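Local structure of putative acetyl transferase (Pyrococcus furiosus, 1VKC) at residues 50-55 against 76-81; 28-33 against 96-101; 126-131 against 145-150; 82-85 against 90-93. The protein probably transfers acyl groups, such as the acetyl group of acetyl-CoA, to an acceptor substrate, as expected of a GNAT-family acetyltransferase. All coordinates share one frame; numbering follows the deposited sequence.

Contact 1: 50-55 against 76-81; sequences ELFESL and HVWICI
F52 and L55, one turn apart on helix 41-57, both reach the indole of W78, which rises from strand 73-83 in the central sheet of the GNAT fold; this is helix-on-sheet packing built round one large ring. With CG opposite the backbone N (chi1 179°) the W78 indole is carried away from the strand, its six-membered ring leading toward the helix. Its corner atom CZ3 sits over one face of the F52 ring, displaced toward the rim, and comes within 3.5 Å of F52 CE1. The two ring planes are inclined at 38° with centroids 4.6 Å apart, an oblique pairing. L55 meets the far end of the same ring mainly through its first carbon, CB, at 3.8 Å from W78 CH2, while its CD1 branch lies a little farther from that atom; the two side chains run at about a right angle. On the sheet itself, F63 of strand 60-68 stacks on W78 and Y95 of strand 90-99 meets it at an angle. Within the helix, S54 OG turns back to L51 O, 3.1 Å away, and this carbonyl also accepts the bond from L55 N.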
loop_
_atom_site.group_PDB
_atom_site.type_symbol
_atom_site.label_atom_id
_atom_site.label_comp_id
_atom_site.label_asym_id
_atom_site.label_seq_id
_atom_site.Cartn_x
_atom_site.Cartn_y
_atom_site.Cartn_z
ATOM N N GLU A 50 -5.111 -0.807 -15.407
ATOM C CA GLU A 50 -5.775 -0.303 -16.605
ATOM C C GLU A 50 -5.340 1.141 -16.936
ATOM O O GLU A 50 -4.866 1.429 -18.045
ATOM C CB GLU A 50 -7.287 -0.335 -16.415
ATOM N N LEU A 51 -5.492 2.030 -15.965
ATOM C CA LEU A 51 -5.151 3.435 -16.155
ATOM C C LEU A 51 -3.673 3.623 -16.485
ATOM O O LEU A 51 -3.332 4.386 -17.373
ATOM C CB LEU A 51 -5.523 4.238 -14.919
ATOM C CG LEU A 51 -5.366 5.754 -15.021
ATOM C CD1 LEU A 51 -6.128 6.279 -16.236
ATOM C CD2 LEU A 51 -5.867 6.394 -13.778
ATOM N N PHE A 52 -2.797 2.929 -15.762
ATOM C CA PHE A 52 -1.344 3.054 -15.989
ATOM C C PHE A 52 -1.002 2.704 -17.429
ATOM O O PHE A 52 -0.247 3.421 -18.104
ATOM C CB PHE A 52 -0.559 2.142 -15.038
ATOM C CG PHE A 52 0.865 2.552 -14.844
ATOM C CD1 PHE A 52 1.228 3.335 -13.750
ATOM C CD2 PHE A 52 1.844 2.170 -15.744
ATOM C CE1 PHE A 52 2.547 3.715 -13.555
ATOM C CE2 PHE A 52 3.176 2.554 -15.555
ATOM C CZ PHE A 52 3.522 3.329 -14.456
ATOM N N GLU A 53 -1.569 1.597 -17.898
ATOM C CA GLU A 53 -1.358 1.147 -19.268
ATOM C C GLU A 53 -1.898 2.137 -20.313
ATOM O O GLU A 53 -1.223 2.415 -21.303
ATOM C CB GLU A 53 -1.980 -0.238 -19.464
ATOM C CG GLU A 53 -1.234 -1.329 -18.713
ATOM C CD GLU A 53 -1.902 -2.697 -18.795
ATOM O OE1 GLU A 53 -1.223 -3.699 -18.478
ATOM O OE2 GLU A 53 -3.093 -2.781 -19.171
ATOM N N SER A 54 -3.093 2.686 -20.088
ATOM C CA SER A 54 -3.689 3.607 -21.073
ATOM C C SER A 54 -2.929 4.940 -21.168
ATOM O O SER A 54 -2.801 5.506 -22.251
ATOM C CB SER A 54 -5.179 3.840 -20.807
ATOM O OG SER A 54 -5.394 4.645 -19.663
ATOM N N LEU A 55 -2.414 5.426 -20.045
ATOM C CA LEU A 55 -1.606 6.643 -20.054
ATOM C C LEU A 55 -0.271 6.383 -20.748
ATOM O O LEU A 55 0.201 7.200 -21.525
ATOM C CB LEU A 55 -1.365 7.155 -18.628
ATOM C CG LEU A 55 -2.598 7.571 -17.832
ATOM C CD1 LEU A 55 -2.217 7.770 -16.377
ATOM C CD2 LEU A 55 -3.249 8.826 -18.411
ATOM N N HIS A 76 11.032 8.345 -8.536
ATOM C CA HIS A 76 10.971 8.511 -9.985
ATOM C C HIS A 76 10.190 9.752 -10.354
ATOM O O HIS A 76 9.441 10.309 -9.526
ATOM C CB HIS A 76 10.317 7.274 -10.623
ATOM C CG HIS A 76 8.853 7.168 -10.333
ATOM N ND1 HIS A 76 7.891 7.708 -11.156
ATOM C CD2 HIS A 76 8.190 6.629 -9.284
ATOM C CE1 HIS A 76 6.700 7.495 -10.634
ATOM N NE2 HIS A 76 6.854 6.860 -9.490
ATOM N N VAL A 77 10.364 10.174 -11.604
ATOM C CA VAL A 77 9.490 11.141 -12.224
ATOM C C VAL A 77 9.019 10.589 -13.570
ATOM O O VAL A 77 9.788 9.934 -14.281
ATOM C CB VAL A 77 10.144 12.533 -12.346
ATOM C CG1 VAL A 77 11.491 12.485 -13.056
ATOM C CG2 VAL A 77 9.207 13.490 -13.039
ATOM N N TRP A 78 7.730 10.792 -13.867
ATOM C CA TRP A 78 7.121 10.336 -15.125
ATOM C C TRP A 78 6.726 11.571 -15.917
ATOM O O TRP A 78 5.909 12.342 -15.468
ATOM C CB TRP A 78 5.916 9.418 -14.801
ATOM C CG TRP A 78 5.135 8.861 -15.982
ATOM C CD1 TRP A 78 5.427 8.987 -17.313
ATOM C CD2 TRP A 78 3.947 8.058 -15.912
ATOM N NE1 TRP A 78 4.474 8.348 -18.068
ATOM C CE2 TRP A 78 3.560 7.757 -17.237
ATOM C CE3 TRP A 78 3.169 7.563 -14.857
ATOM C CZ2 TRP A 78 2.421 6.984 -17.541
ATOM C CZ3 TRP A 78 2.032 6.792 -15.152
ATOM C CH2 TRP A 78 1.670 6.516 -16.484
ATOM N N ILE A 79 7.335 11.736 -17.096
ATOM C CA ILE A 79 7.107 12.878 -17.978
ATOM C C ILE A 79 6.422 12.438 -19.263
ATOM O O ILE A 79 6.788 11.402 -19.846
ATOM C CB ILE A 79 8.441 13.530 -18.387
ATOM C CG1 ILE A 79 9.358 13.722 -17.194
ATOM C CG2 ILE A 79 8.188 14.872 -19.109
ATOM C CD1 ILE A 79 10.787 13.804 -17.584
ATOM N N CYS A 80 5.463 13.248 -19.708
ATOM C CA CYS A 80 4.786 13.087 -20.995
ATOM C C CYS A 80 4.879 14.372 -21.814
ATOM O O CYS A 80 4.404 15.426 -21.368
ATOM C CB CYS A 80 3.300 12.783 -20.772
ATOM S SG CYS A 80 2.362 12.405 -22.261
ATOM N N ILE A 81 5.456 14.278 -23.014
ATOM C CA ILE A 81 5.490 15.409 -23.954
ATOM C C ILE A 81 4.180 15.446 -24.712
ATOM O O ILE A 81 3.799 14.463 -25.345
ATOM C CB ILE A 81 6.672 15.278 -24.961
ATOM C CG1 ILE A 81 8.023 15.283 -24.235
ATOM C CG2 ILE A 81 6.599 16.377 -26.043
ATOM C CD1 ILE A 81 8.345 16.558 -23.499
#

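Contact 2: 28-33 against 96-101; sequences REISYS and DIEVVK
Helix-to-sheet packing in the GNAT fold brings I30, near the C-terminal end of helix 20-31, against E98 on strand 90-99. The contact is made by hydrocarbon: I30 CD1 lies 3.9 Å from E98 CB and equally near CG and CD, so the methyl rides along the stem of the glutamate. I30 points CG1 away from its own carbonyl carbon (chi1 -71°) and continues extended to CD1, which carries this methyl to the strand. The E98 chain is also extended beyond CG, and the two side chains run antiparallel to each other as they pass. At the outer end of E98, OE1 has the second branch of the isoleucine, I30 CG2, at 4.0 Å.

S31 OG is 4.1 Å from E98 OE1, but its hydrogen bond goes to the D27 carbonyl one helical turn back, while the buried carboxylate of E98 is bonded through OE2 to H76 NE2 on the adjoining strand. Farther along the chain, S33 OG donates to I30 O at 3.1 Å, nearly along the C=O axis, and S33 N bonds to the same oxygen.

Y32 packs on the second subunit, where K101 of that chain bonds to its carbonyl and lies against its ring. Helix 41-57 flanks this end of helix 20-31 through Y44, which touches S31, while strand 90-99 is paired with strand 73-83 and has helix 108-122 against I97 and V99.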
loop_
_atom_site.group_PDB
_atom_site.type_symbol
_atom_site.label_atom_id
_atom_site.label_comp_id
_atom_site.label_asym_id
_atom_site.label_seq_id
_atom_site.Cartn_x
_atom_site.Cartn_y
_atom_site.Cartn_z
ATOM N N ARG A 28 1.307 2.189 -7.362
ATOM C CA ARG A 28 0.114 1.469 -6.895
ATOM C C ARG A 28 0.012 1.520 -5.372
ATOM O O ARG A 28 -1.046 1.794 -4.820
ATOM C CB ARG A 28 0.164 0.022 -7.351
ATOM C CG ARG A 28 -0.946 -0.855 -6.780
ATOM C CD ARG A 28 -1.103 -2.146 -7.517
ATOM N NE ARG A 28 -1.279 -1.876 -8.943
ATOM C CZ ARG A 28 -1.047 -2.739 -9.924
ATOM N NH1 ARG A 28 -0.632 -3.990 -9.665
ATOM N NH2 ARG A 28 -1.223 -2.347 -11.185
ATOM N N GLU A 29 1.127 1.258 -4.704
ATOM C CA GLU A 29 1.173 1.263 -3.238
ATOM C C GLU A 29 0.917 2.664 -2.682
ATOM O O GLU A 29 0.070 2.849 -1.795
ATOM C CB GLU A 29 2.532 0.703 -2.747
ATOM C CG GLU A 29 2.702 0.640 -1.216
ATOM C CD GLU A 29 1.835 -0.426 -0.543
ATOM O OE1 GLU A 29 1.321 -0.169 0.568
ATOM O OE2 GLU A 29 1.681 -1.520 -1.105
ATOM N N ILE A 30 1.644 3.644 -3.200
ATOM C CA ILE A 30 1.518 5.019 -2.743
ATOM C C ILE A 30 0.098 5.587 -2.989
ATOM O O ILE A 30 -0.542 6.115 -2.060
ATOM C CB ILE A 30 2.589 5.916 -3.416
ATOM C CG1 ILE A 30 3.984 5.586 -2.852
ATOM C CG2 ILE A 30 2.293 7.412 -3.187
ATOM C CD1 ILE A 30 5.106 6.341 -3.504
ATOM N N SER A 31 -0.386 5.453 -4.228
ATOM C CA SER A 31 -1.642 6.104 -4.656
ATOM C C SER A 31 -2.852 5.640 -3.869
ATOM O O SER A 31 -3.838 6.375 -3.741
ATOM C CB SER A 31 -1.890 5.867 -6.139
ATOM O OG SER A 31 -0.915 6.513 -6.908
ATOM N N TYR A 32 -2.791 4.425 -3.346
ATOM C CA TYR A 32 -3.957 3.839 -2.690
ATOM C C TYR A 32 -4.407 4.627 -1.450
ATOM O O TYR A 32 -5.586 4.607 -1.102
ATOM C CB TYR A 32 -3.712 2.373 -2.336
ATOM C CG TYR A 32 -4.874 1.766 -1.630
ATOM C CD1 TYR A 32 -6.086 1.609 -2.275
ATOM C CD2 TYR A 32 -4.781 1.396 -0.286
ATOM C CE1 TYR A 32 -7.178 1.066 -1.623
ATOM C CE2 TYR A 32 -5.866 0.856 0.380
ATOM C CZ TYR A 32 -7.060 0.694 -0.294
ATOM O OH TYR A 32 -8.136 0.166 0.355
ATOM N N SER A 33 -3.489 5.334 -0.803
ATOM C CA SER A 33 -3.846 6.118 0.387
ATOM C C SER A 33 -4.838 7.238 0.075
ATOM O O SER A 33 -5.634 7.621 0.934
ATOM C CB SER A 33 -2.595 6.698 1.057
ATOM O OG SER A 33 -1.956 7.647 0.220
ATOM N N ASP A 96 3.668 12.079 -12.502
ATOM C CA ASP A 96 4.029 11.623 -11.202
ATOM C C ASP A 96 5.446 12.013 -10.817
ATOM O O ASP A 96 6.330 12.022 -11.646
ATOM C CB ASP A 96 3.927 10.093 -11.215
ATOM C CG ASP A 96 3.840 9.518 -9.874
ATOM O OD1 ASP A 96 3.647 10.284 -8.898
ATOM O OD2 ASP A 96 3.936 8.297 -9.690
ATOM N N ILE A 97 5.631 12.332 -9.540
ATOM C CA ILE A 97 6.941 12.378 -8.922
ATOM C C ILE A 97 6.777 11.816 -7.500
ATOM O O ILE A 97 5.944 12.287 -6.733
ATOM C CB ILE A 97 7.522 13.799 -8.969
ATOM C CG1 ILE A 97 8.898 13.853 -8.311
ATOM C CG2 ILE A 97 6.588 14.806 -8.326
ATOM C CD1 ILE A 97 9.781 14.907 -8.926
ATOM N N GLU A 98 7.530 10.763 -7.199
ATOM C CA GLU A 98 7.365 9.986 -5.976
ATOM C C GLU A 98 8.747 9.643 -5.429
ATOM O O GLU A 98 9.656 9.299 -6.186
ATOM C CB GLU A 98 6.528 8.707 -6.255
ATOM C CG GLU A 98 5.030 8.984 -6.405
ATOM C CD GLU A 98 4.194 7.841 -7.018
ATOM O OE1 GLU A 98 2.947 8.002 -7.096
ATOM O OE2 GLU A 98 4.737 6.788 -7.419
ATOM N N VAL A 99 8.923 9.804 -4.119
ATOM C CA VAL A 99 10.158 9.393 -3.439
ATOM C C VAL A 99 9.749 8.453 -2.292
ATOM O O VAL A 99 8.761 8.703 -1.620
ATOM C CB VAL A 99 10.942 10.613 -2.924
ATOM C CG1 VAL A 99 12.173 10.191 -2.111
ATOM C CG2 VAL A 99 11.345 11.524 -4.091
ATOM N N VAL A 100 10.484 7.361 -2.102
ATOM C CA VAL A 100 10.135 6.389 -1.053
ATOM C C VAL A 100 10.285 7.027 0.315
ATOM O O VAL A 100 11.129 7.876 0.513
ATOM C CB VAL A 100 10.952 5.083 -1.136
ATOM C CG1 VAL A 100 10.660 4.387 -2.413
ATOM C CG2 VAL A 100 12.468 5.344 -0.962
ATOM N N LYS A 101 9.433 6.614 1.250
ATOM C CA LYS A 101 9.288 7.303 2.537
ATOM C C LYS A 101 10.601 7.464 3.302
ATOM O O LYS A 101 10.860 8.506 3.877
ATOM C CB LYS A 101 8.231 6.609 3.401
ATOM C CG LYS A 101 8.445 5.106 3.619
ATOM C CD LYS A 101 7.309 4.507 4.450
ATOM C CE LYS A 101 7.255 3.002 4.324
ATOM N NZ LYS A 101 6.177 2.427 5.188
#

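Contact 3: 126-131 against 145-150; sequences KKIVLR and RGYKAR
A surface contact joins Y147, in the loop after helix 138-144, to I128 and L130 of strand 128-130, one of the two outermost strands of the sheet within this chain. The phenol comes end-on to I128: Y147 OH is 3.4 Å from I128 CG2 and 3.6 Å from I128 CB. I128 CG2 lies at the ring edge, in the ring plane, and also reaches Y147 CE2 at 3.8 Å. L130 approaches the same side of the phenol, its CD2 3.7 Å from Y147 CE2, but obliquely to the ring. Both aliphatic side chains run at about a right angle to the tyrosine. L130 has CG in the crowded position between its backbone N and carbonyl carbon (chi1 54°), and from there CD2 extends to the ring.

The backbone turn that delivers Y147 is a Schellman motif closing helix 138-144. G146, with positive phi, is its C-prime residue; Y147 N bonds back to Y142 O and G146 N to E143 O. At these backbone angles a CB on G146 would run into the carbonyl O of R145, a collision that glycine avoids. The hydroxyl of Y147 is hydrogen-bonded to E117 on helix 108-122, and L113 of that helix also touches the tyrosine. An alanine in place of Y147 would probably leave E117 without this hydroxyl partner and open a gap beside I128 and L130. On the sheet side, V129 N and O pair with strand 90-99, whose I94 packs on I128, and E117 touches I128 as well as bonding to the phenol.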
loop_
_atom_site.group_PDB
_atom_site.type_symbol
_atom_site.label_atom_id
_atom_site.label_comp_id
_atom_site.label_asym_id
_atom_site.label_seq_id
_atom_site.Cartn_x
_atom_site.Cartn_y
_atom_site.Cartn_z
ATOM N N LYS A 126 7.739 24.174 -23.928
ATOM C CA LYS A 126 7.673 25.593 -23.500
ATOM C C LYS A 126 7.190 25.759 -22.056
ATOM O O LYS A 126 7.255 26.853 -21.488
ATOM C CB LYS A 126 6.718 26.382 -24.405
ATOM C CG LYS A 126 6.859 26.111 -25.896
ATOM C CD LYS A 126 8.224 26.438 -26.394
ATOM N N LYS A 127 6.661 24.683 -21.486
ATOM C CA LYS A 127 6.213 24.670 -20.105
ATOM C C LYS A 127 6.328 23.271 -19.567
ATOM O O LYS A 127 6.287 22.287 -20.344
ATOM C CB LYS A 127 4.726 25.074 -19.984
ATOM C CG LYS A 127 4.345 26.353 -20.657
ATOM C CD LYS A 127 2.943 26.835 -20.245
ATOM C CE LYS A 127 1.852 26.191 -20.989
ATOM N NZ LYS A 127 0.510 26.920 -20.772
ATOM N N ILE A 128 6.477 23.194 -18.242
ATOM C CA ILE A 128 6.175 21.997 -17.451
ATOM C C ILE A 128 4.819 22.235 -16.816
ATOM O O ILE A 128 4.568 23.312 -16.256
ATOM C CB ILE A 128 7.186 21.767 -16.317
ATOM C CG1 ILE A 128 8.595 21.754 -16.845
ATOM C CG2 ILE A 128 6.894 20.448 -15.591
ATOM C CD1 ILE A 128 9.284 22.964 -16.554
ATOM N N VAL A 129 3.959 21.226 -16.900
ATOM C CA VAL A 129 2.605 21.293 -16.350
ATOM C C VAL A 129 2.381 20.096 -15.466
ATOM O O VAL A 129 2.817 19.003 -15.785
ATOM C CB VAL A 129 1.567 21.314 -17.503
ATOM C CG1 VAL A 129 0.137 21.416 -16.964
ATOM C CG2 VAL A 129 1.888 22.470 -18.460
ATOM N N LEU A 130 1.717 20.288 -14.333
ATOM C CA LEU A 130 1.322 19.145 -13.507
ATOM C C LEU A 130 0.094 19.480 -12.658
ATOM O O LEU A 130 -0.298 20.640 -12.533
ATOM C CB LEU A 130 2.509 18.658 -12.655
ATOM C CG LEU A 130 3.152 19.792 -11.804
ATOM C CD1 LEU A 130 2.468 19.857 -10.442
ATOM C CD2 LEU A 130 4.628 19.659 -11.636
ATOM N N ARG A 131 -0.515 18.441 -12.113
ATOM C CA ARG A 131 -1.677 18.573 -11.271
ATOM C C ARG A 131 -1.240 18.373 -9.845
ATOM O O ARG A 131 -0.519 17.402 -9.553
ATOM C CB ARG A 131 -2.744 17.538 -11.664
ATOM C CG ARG A 131 -3.814 17.292 -10.638
ATOM C CD ARG A 131 -4.875 16.291 -11.085
ATOM N NE ARG A 131 -5.804 16.042 -9.988
ATOM C CZ ARG A 131 -6.987 15.483 -10.114
ATOM N NH1 ARG A 131 -7.439 15.089 -11.308
ATOM N NH2 ARG A 131 -7.736 15.307 -9.026
ATOM N N ARG A 145 9.505 26.618 -6.694
ATOM C CA ARG A 145 10.326 26.221 -7.825
ATOM C C ARG A 145 9.868 26.869 -9.145
ATOM O O ARG A 145 10.275 26.443 -10.224
ATOM C CB ARG A 145 10.324 24.690 -7.944
ATOM C CG ARG A 145 11.095 24.022 -6.829
ATOM C CD ARG A 145 10.783 22.576 -6.553
ATOM N NE ARG A 145 11.734 22.026 -5.583
ATOM C CZ ARG A 145 11.759 22.329 -4.287
ATOM N NH1 ARG A 145 12.692 21.807 -3.510
ATOM N NH2 ARG A 145 10.848 23.127 -3.748
ATOM N N GLY A 146 9.010 27.873 -9.058
ATOM C CA GLY A 146 8.624 28.633 -10.239
ATOM C C GLY A 146 7.286 28.269 -10.848
ATOM O O GLY A 146 6.918 28.842 -11.864
ATOM N N TYR A 147 6.540 27.352 -10.218
ATOM C CA TYR A 147 5.220 26.935 -10.724
ATOM C C TYR A 147 4.096 27.818 -10.221
ATOM O O TYR A 147 4.049 28.171 -9.038
ATOM C CB TYR A 147 4.911 25.473 -10.363
ATOM C CG TYR A 147 5.830 24.485 -11.034
ATOM C CD1 TYR A 147 7.175 24.363 -10.634
ATOM C CD2 TYR A 147 5.379 23.686 -12.085
ATOM C CE1 TYR A 147 8.043 23.467 -11.264
ATOM C CE2 TYR A 147 6.214 22.802 -12.702
ATOM C CZ TYR A 147 7.563 22.700 -12.294
ATOM O OH TYR A 147 8.399 21.830 -12.936
ATOM N N LYS A 148 3.161 28.132 -11.120
ATOM C CA LYS A 148 2.021 28.952 -10.796
ATOM C C LYS A 148 0.726 28.250 -11.193
ATOM O O LYS A 148 0.649 27.619 -12.247
ATOM C CB LYS A 148 2.122 30.288 -11.521
ATOM C CG LYS A 148 3.385 31.118 -11.172
ATOM N N ALA A 149 -0.284 28.352 -10.338
ATOM C CA ALA A 149 -1.610 27.765 -10.631
ATOM C C ALA A 149 -2.243 28.487 -11.824
ATOM O O ALA A 149 -2.413 29.704 -11.789
ATOM C CB ALA A 149 -2.505 27.872 -9.413
ATOM N N ARG A 150 -2.550 27.740 -12.887
ATOM C CA ARG A 150 -3.170 28.288 -14.105
ATOM C C ARG A 150 -4.663 27.894 -14.221
ATOM O O ARG A 150 -5.456 28.599 -14.839
ATOM C CB ARG A 150 -2.406 27.772 -15.343
ATOM C CG ARG A 150 -2.947 28.206 -16.698
ATOM C CD ARG A 150 -2.764 29.684 -16.984
#

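Contact 4: 82-85 against 90-93; sequences TLDT and KIAY
I91 carries CG1 between its backbone N and carbonyl carbon (chi1 63°), and T82 places CG2 likewise, its OG1 anti to N (chi1 -177°); the two branches therefore lie side by side, T82 CG2 3.8 Å from I91 CG1. They belong to an antiparallel beta hairpin of strands 73-83 and 90-99. T82 and I91 form a hydrogen-bonded pair, with T82 N to I91 O at 2.9 Å and I91 N to T82 O at 2.8 Å. The next pair, L83 with K90, is non-hydrogen-bonded and puts its side chains on the other face, where L83 CD2 nears K90 N at 3.8 Å. Beyond the strand, D84 crosses I91 at about a right angle: D84 CB meets I91 CG2, and OD2 lies 3.8 Å from I91 CD1. Were I91 cut back to alanine, T82 CG2 would probably lose its partner and D84 one of its apolar neighbours. The D84 carboxylate is held by a salt bridge to K127 and by bonds from the V86 and D87 amides in the hairpin loop. Strand 128-130 flanks strand 90-99 on its other edge, with V129 touching D84, I91 and Y93, while K90 reaches the carbonyl of R123 after helix 108-122.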
loop_
_atom_site.group_PDB
_atom_site.type_symbol
_atom_site.label_atom_id
_atom_site.label_comp_id
_atom_site.label_asym_id
_atom_site.label_seq_id
_atom_site.Cartn_x
_atom_site.Cartn_y
_atom_site.Cartn_z
ATOM N N THR A 82 3.475 16.569 -24.637
ATOM C CA THR A 82 2.174 16.695 -25.285
ATOM C C THR A 82 1.916 18.142 -25.662
ATOM O O THR A 82 2.859 18.965 -25.634
ATOM C CB THR A 82 1.051 16.096 -24.367
ATOM O OG1 THR A 82 -0.213 16.164 -25.028
ATOM C CG2 THR A 82 0.860 16.926 -23.102
ATOM N N LEU A 83 0.688 18.454 -26.092
ATOM C CA LEU A 83 0.309 19.833 -26.418
ATOM C C LEU A 83 -0.583 20.442 -25.363
ATOM O O LEU A 83 -1.448 19.776 -24.810
ATOM C CB LEU A 83 -0.397 19.919 -27.771
ATOM C CG LEU A 83 0.479 19.689 -28.994
ATOM C CD1 LEU A 83 -0.409 19.480 -30.221
ATOM C CD2 LEU A 83 1.449 20.834 -29.206
ATOM N N ASP A 84 -0.388 21.733 -25.119
ATOM C CA ASP A 84 -1.174 22.465 -24.147
ATOM C C ASP A 84 -2.581 22.721 -24.695
ATOM O O ASP A 84 -2.741 23.182 -25.822
ATOM C CB ASP A 84 -0.492 23.792 -23.828
ATOM C CG ASP A 84 -0.985 24.400 -22.551
ATOM O OD1 ASP A 84 -1.980 25.145 -22.582
ATOM O OD2 ASP A 84 -0.418 24.189 -21.449
ATOM N N THR A 85 -3.602 22.430 -23.893
ATOM C CA THR A 85 -5.002 22.546 -24.355
ATOM C C THR A 85 -5.488 23.982 -24.455
ATOM O O THR A 85 -6.583 24.223 -24.975
ATOM C CB THR A 85 -5.961 21.753 -23.431
ATOM O OG1 THR A 85 -5.821 22.207 -22.075
ATOM C CG2 THR A 85 -5.604 20.284 -23.386
ATOM N N LYS A 90 4.048 22.866 -27.323
ATOM C CA LYS A 90 4.562 21.637 -26.740
ATOM C C LYS A 90 4.801 21.894 -25.254
ATOM O O LYS A 90 5.296 22.968 -24.881
ATOM C CB LYS A 90 5.849 21.227 -27.421
ATOM C CG LYS A 90 6.322 19.824 -27.034
ATOM C CD LYS A 90 7.687 19.498 -27.662
ATOM C CE LYS A 90 7.628 19.450 -29.159
ATOM N NZ LYS A 90 8.854 18.809 -29.702
ATOM N N ILE A 91 4.404 20.930 -24.414
ATOM C CA ILE A 91 4.650 20.985 -22.973
ATOM C C ILE A 91 5.094 19.633 -22.487
ATOM O O ILE A 91 4.947 18.643 -23.193
ATOM C CB ILE A 91 3.387 21.430 -22.206
ATOM C CG1 ILE A 91 2.245 20.413 -22.386
ATOM C CG2 ILE A 91 2.983 22.860 -22.649
ATOM C CD1 ILE A 91 0.994 20.706 -21.463
ATOM N N ALA A 92 5.680 19.603 -21.308
ATOM C CA ALA A 92 5.960 18.357 -20.636
ATOM C C ALA A 92 4.973 18.283 -19.492
ATOM O O ALA A 92 4.965 19.160 -18.641
ATOM C CB ALA A 92 7.332 18.341 -20.114
ATOM N N TYR A 93 4.146 17.247 -19.479
ATOM C CA TYR A 93 3.234 17.011 -18.376
ATOM C C TYR A 93 3.868 15.959 -17.433
ATOM O O TYR A 93 4.320 14.901 -17.878
ATOM C CB TYR A 93 1.894 16.533 -18.892
ATOM C CG TYR A 93 0.827 16.492 -17.818
ATOM C CD1 TYR A 93 0.520 15.306 -17.154
ATOM C CD2 TYR A 93 0.137 17.644 -17.455
ATOM C CE1 TYR A 93 -0.467 15.272 -16.172
ATOM C CE2 TYR A 93 -0.839 17.619 -16.456
ATOM C CZ TYR A 93 -1.128 16.437 -15.824
ATOM O OH TYR A 93 -2.108 16.416 -14.848
#

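From the N terminus, helix 20-31 opens contact 2, whose loop closes only at strand 90-99. Nested inside it are contact 1, which returns from helix 41-57 to strand 73-83, and contact 4, the short hairpin closure joining that strand to 90-99; these two follow in series. Contact 3 comes last, closing a loop from strand 128-130 to the segment after helix 138-144. Contacts 1 and 2 thus bring two successive helices to neighbouring strands, directly bonded through W78 N and D96 O. Contact 4 meets contact 1 at C80 and Y93, and contact 3 through the bond of V129 N to A92 O; contacts 2 and 4 lie on opposite sides of the chain's centre.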